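Local structure of copper-containing nitrite reductase (Hyphomicrobium denitrificans 1NES1, 6TFO) at residues 299-304 with 360-365. The protein probably reduces nitrite to nitric oxide, using copper centres and electrons from cytochrome c. Residues are numbered along the deposited sequence; the frame is centred on the assembly and turned at random.
Sequences QGEIYT and GPNFTS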
ATOM      1  N   GLN C 299      -6.402  21.992  33.231  1.00 43.33           N
ATOM      2  CA  GLN C 299      -5.968  20.868  32.365  1.00 42.02           C
ATOM      3  C   GLN C 299      -6.557  21.097  30.980  1.00 40.42           C
ATOM      4  O   GLN C 299      -7.738  21.468  30.870  1.00 42.25           O
ATOM      5  CB  GLN C 299      -6.408  19.520  32.947  1.00 42.88           C
ATOM      6  CG  GLN C 299      -6.205  18.338  32.024  1.00 39.14           C
ATOM      7  CD  GLN C 299      -6.589  17.058  32.712  1.00 40.93           C
ATOM      8  OE1 GLN C 299      -6.346  16.884  33.910  1.00 40.48           O
ATOM      9  NE2 GLN C 299      -7.202  16.161  31.950  1.00 38.30           N
ATOM     10  N   GLY C 300      -5.755  20.840  29.956  1.00 43.83           N
ATOM     11  CA  GLY C 300      -6.246  20.839  28.570  1.00 44.58           C
ATOM     12  C   GLY C 300      -5.433  19.918  27.697  1.00 42.82           C
ATOM     13  O   GLY C 300      -4.420  19.349  28.182  1.00 34.49           O
ATOM     14  N   GLU C 301      -5.877  19.790  26.452  1.00 44.50           N
ATOM     15  CA  GLU C 301      -5.271  18.892  25.443  1.00 45.67           C
ATOM     16  C   GLU C 301      -4.786  19.725  24.244  1.00 44.66           C
ATOM     17  O   GLU C 301      -5.388  20.762  23.921  1.00 44.79           O
ATOM     18  CB  GLU C 301      -6.270  17.814  24.993  1.00 49.19           C
ATOM     19  CG  GLU C 301      -7.150  17.214  26.090  1.00 46.95           C
ATOM     20  CD  GLU C 301      -8.611  17.623  26.057  1.00 46.63           C
ATOM     21  OE1 GLU C 301      -9.139  17.886  24.945  1.00 51.70           O
ATOM     22  OE2 GLU C 301      -9.242  17.648  27.133  1.00 46.33           O
ATOM     23  N   ILE C 302      -3.728  19.259  23.592  1.00 42.71           N
ATOM     24  CA  ILE C 302      -3.228  19.815  22.309  1.00 46.62           C
ATOM     25  C   ILE C 302      -3.130  18.648  21.313  1.00 43.36           C
ATOM     26  O   ILE C 302      -2.692  17.542  21.701  1.00 38.74           O
ATOM     27  CB  ILE C 302      -1.916  20.606  22.540  1.00 47.96           C
ATOM     28  CG1 ILE C 302      -2.204  21.922  23.268  1.00 45.64           C
ATOM     29  CG2 ILE C 302      -1.168  20.837  21.235  1.00 51.08           C
ATOM     30  CD1 ILE C 302      -0.983  22.746  23.582  1.00 44.05           C
ATOM     31  N   TYR C 303      -3.591  18.902  20.092  1.00 44.38           N
ATOM     32  CA  TYR C 303      -3.796  17.913  19.003  1.00 47.20           C
ATOM     33  C   TYR C 303      -2.795  18.228  17.886  1.00 45.39           C
ATOM     34  O   TYR C 303      -3.076  19.072  17.023  1.00 49.28           O
ATOM     35  CB  TYR C 303      -5.247  17.979  18.513  1.00 43.96           C
ATOM     36  CG  TYR C 303      -6.278  17.650  19.553  1.00 44.96           C
ATOM     37  CD1 TYR C 303      -6.649  18.580  20.514  1.00 47.37           C
ATOM     38  CD2 TYR C 303      -6.874  16.400  19.595  1.00 43.64           C
ATOM     39  CE1 TYR C 303      -7.603  18.282  21.484  1.00 44.02           C
ATOM     40  CE2 TYR C 303      -7.830  16.086  20.552  1.00 42.52           C
ATOM     41  CZ  TYR C 303      -8.195  17.025  21.504  1.00 42.63           C
ATOM     42  OH  TYR C 303      -9.122  16.723  22.462  1.00 39.89           O
ATOM     43  N   THR C 304      -1.626  17.595  17.922  1.00 42.89           N
ATOM     44  CA  THR C 304      -0.520  17.870  16.977  1.00 40.49           C
ATOM     45  C   THR C 304      -0.452  16.791  15.900  1.00 40.50           C
ATOM     46  O   THR C 304      -0.767  15.612  16.205  1.00 41.04           O
ATOM     47  CB  THR C 304       0.818  17.994  17.708  1.00 40.73           C
ATOM     48  OG1 THR C 304       1.049  16.794  18.450  1.00 35.48           O
ATOM     49  CG2 THR C 304       0.857  19.193  18.629  1.00 41.95           C
ATOM     50  N   GLY C 360     -10.134  21.755  28.519  1.00 37.90           N
ATOM     51  CA  GLY C 360     -10.398  20.618  27.611  1.00 40.60           C
ATOM     52  C   GLY C 360      -9.640  20.771  26.298  1.00 39.85           C
ATOM     53  O   GLY C 360      -8.415  20.868  26.323  1.00 39.30           O
ATOM     54  N   PRO C 361     -10.320  20.828  25.126  1.00 40.37           N
ATOM     55  CA  PRO C 361     -11.779  20.908  25.037  1.00 39.25           C
ATOM     56  C   PRO C 361     -12.623  19.639  25.231  1.00 40.49           C
ATOM     57  O   PRO C 361     -13.825  19.780  25.219  1.00 39.84           O
ATOM     58  CB  PRO C 361     -11.994  21.308  23.571  1.00 41.88           C
ATOM     59  CG  PRO C 361     -10.865  20.634  22.853  1.00 41.47           C
ATOM     60  CD  PRO C 361      -9.696  20.845  23.795  1.00 43.69           C
ATOM     61  N   ASN C 362     -12.025  18.453  25.382  1.00 41.08           N
ATOM     62  CA  ASN C 362     -12.801  17.202  25.165  1.00 39.44           C
ATOM     63  C   ASN C 362     -12.792  16.245  26.360  1.00 38.68           C
ATOM     64  O   ASN C 362     -13.830  15.590  26.517  1.00 38.34           O
ATOM     65  CB  ASN C 362     -12.329  16.514  23.894  1.00 41.50           C
ATOM     66  CG  ASN C 362     -12.770  17.294  22.680  1.00 40.19           C
ATOM     67  OD1 ASN C 362     -13.920  17.692  22.598  1.00 43.45           O
ATOM     68  ND2 ASN C 362     -11.872  17.507  21.739  1.00 40.18           N
ATOM     69  N   PHE C 363     -11.710  16.161  27.148  1.00 37.44           N
ATOM     70  CA  PHE C 363     -11.484  15.068  28.125  1.00 38.86           C
ATOM     71  C   PHE C 363     -11.804  15.491  29.576  1.00 42.19           C
ATOM     72  O   PHE C 363     -11.362  16.579  30.037  1.00 43.34           O
ATOM     73  CB  PHE C 363     -10.045  14.574  28.000  1.00 40.18           C
ATOM     74  CG  PHE C 363      -9.825  13.698  26.802  1.00 43.13           C
ATOM     75  CD1 PHE C 363      -9.683  14.249  25.542  1.00 42.16           C
ATOM     76  CD2 PHE C 363      -9.817  12.321  26.928  1.00 41.17           C
ATOM     77  CE1 PHE C 363      -9.520  13.436  24.438  1.00 40.47           C
ATOM     78  CE2 PHE C 363      -9.657  11.513  25.818  1.00 39.11           C
ATOM     79  CZ  PHE C 363      -9.499  12.071  24.582  1.00 39.93           C
ATOM     80  N   THR C 364     -12.495  14.596  30.298  1.00 38.72           N
ATOM     81  CA  THR C 364     -12.811  14.669  31.751  1.00 38.83           C
ATOM     82  C   THR C 364     -11.585  14.220  32.553  1.00 38.45           C
ATOM     83  O   THR C 364     -11.066  13.123  32.302  1.00 35.11           O
ATOM     84  CB  THR C 364     -14.049  13.816  32.058  1.00 39.35           C
ATOM     85  OG1 THR C 364     -15.154  14.399  31.359  1.00 41.16           O
ATOM     86  CG2 THR C 364     -14.397  13.754  33.526  1.00 43.13           C
ATOM     87  N   SER C 365     -11.127  15.045  33.487  1.00 40.29           N
ATOM     88  CA  SER C 365      -9.952  14.739  34.340  1.00 38.75           C
ATOM     89  C   SER C 365     -10.403  13.962  35.580  1.00 43.12           C
ATOM     90  O   SER C 365     -11.431  14.320  36.166  1.00 46.35           O
ATOM     91  CB  SER C 365      -9.229  15.984  34.727  1.00 38.68           C
ATOM     92  OG  SER C 365      -8.080  15.661  35.488  1.00 39.90           O
TER
HETATM   93  O   HOH W   1      -8.593  17.423  29.719  1.00 34.17           O
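In the last cupredoxin domain of the chain, strands 293-302 and 351-360 run parallel until Gly300 and Gly360, where the second strand gives way to the turn leading into strand 365-370, and the carboxylate of Glu301 reaches into that turn. Glu301 N donates to Gly360 O (2.8 Å), while Gly360 N makes a weak, long bond to Gln299 O. The chain turns back here with a positive phi at Gly360 (90°) and a cis peptide before Pro361, and the amides of Asn362 and Phe363 face the carboxylate. A bend at chi2 (108°) brings CD of Glu301 up beside Gly360, and both oxygens meet those amides: OE1 accepts from Asn362 N through its syn lone pair (3.0 Å), and OE2 takes Phe363 N from above the carboxylate plane (2.9 Å). Tyr303 OH donates to OE1 of Glu301 on its anti side (2.7 Å) and itself accepts from Asn362 ND2 (2.9 Å), a nearly straight bond lying close to the amide plane. That ND2 also bonds Ser422 of the second subunit, so the turn sits at a subunit interface. The side chain of Pro361 lies about 8 Å from that of the copper ligand His262. The Phe363 ring turns its edge to Glu301 OE1 and to Tyr303 OH, and Pro361 CD meets Tyr303 CE1 tip to tip. One water accepts from NE2 of Gln299 and donates to Glu301 OE2 and Phe363 O. An alanine at Glu301 would probably leave the amides of Asn362 and Phe363, the Tyr303 hydroxyl and the water without their shared acceptor, so that the turn is held less firmly. Extended beyond CG, the Gln299 chain brings CD close to Ser365, whose OG donates to Gln299 OE1 (2.6 Å); its NE2 also bonds Asp418.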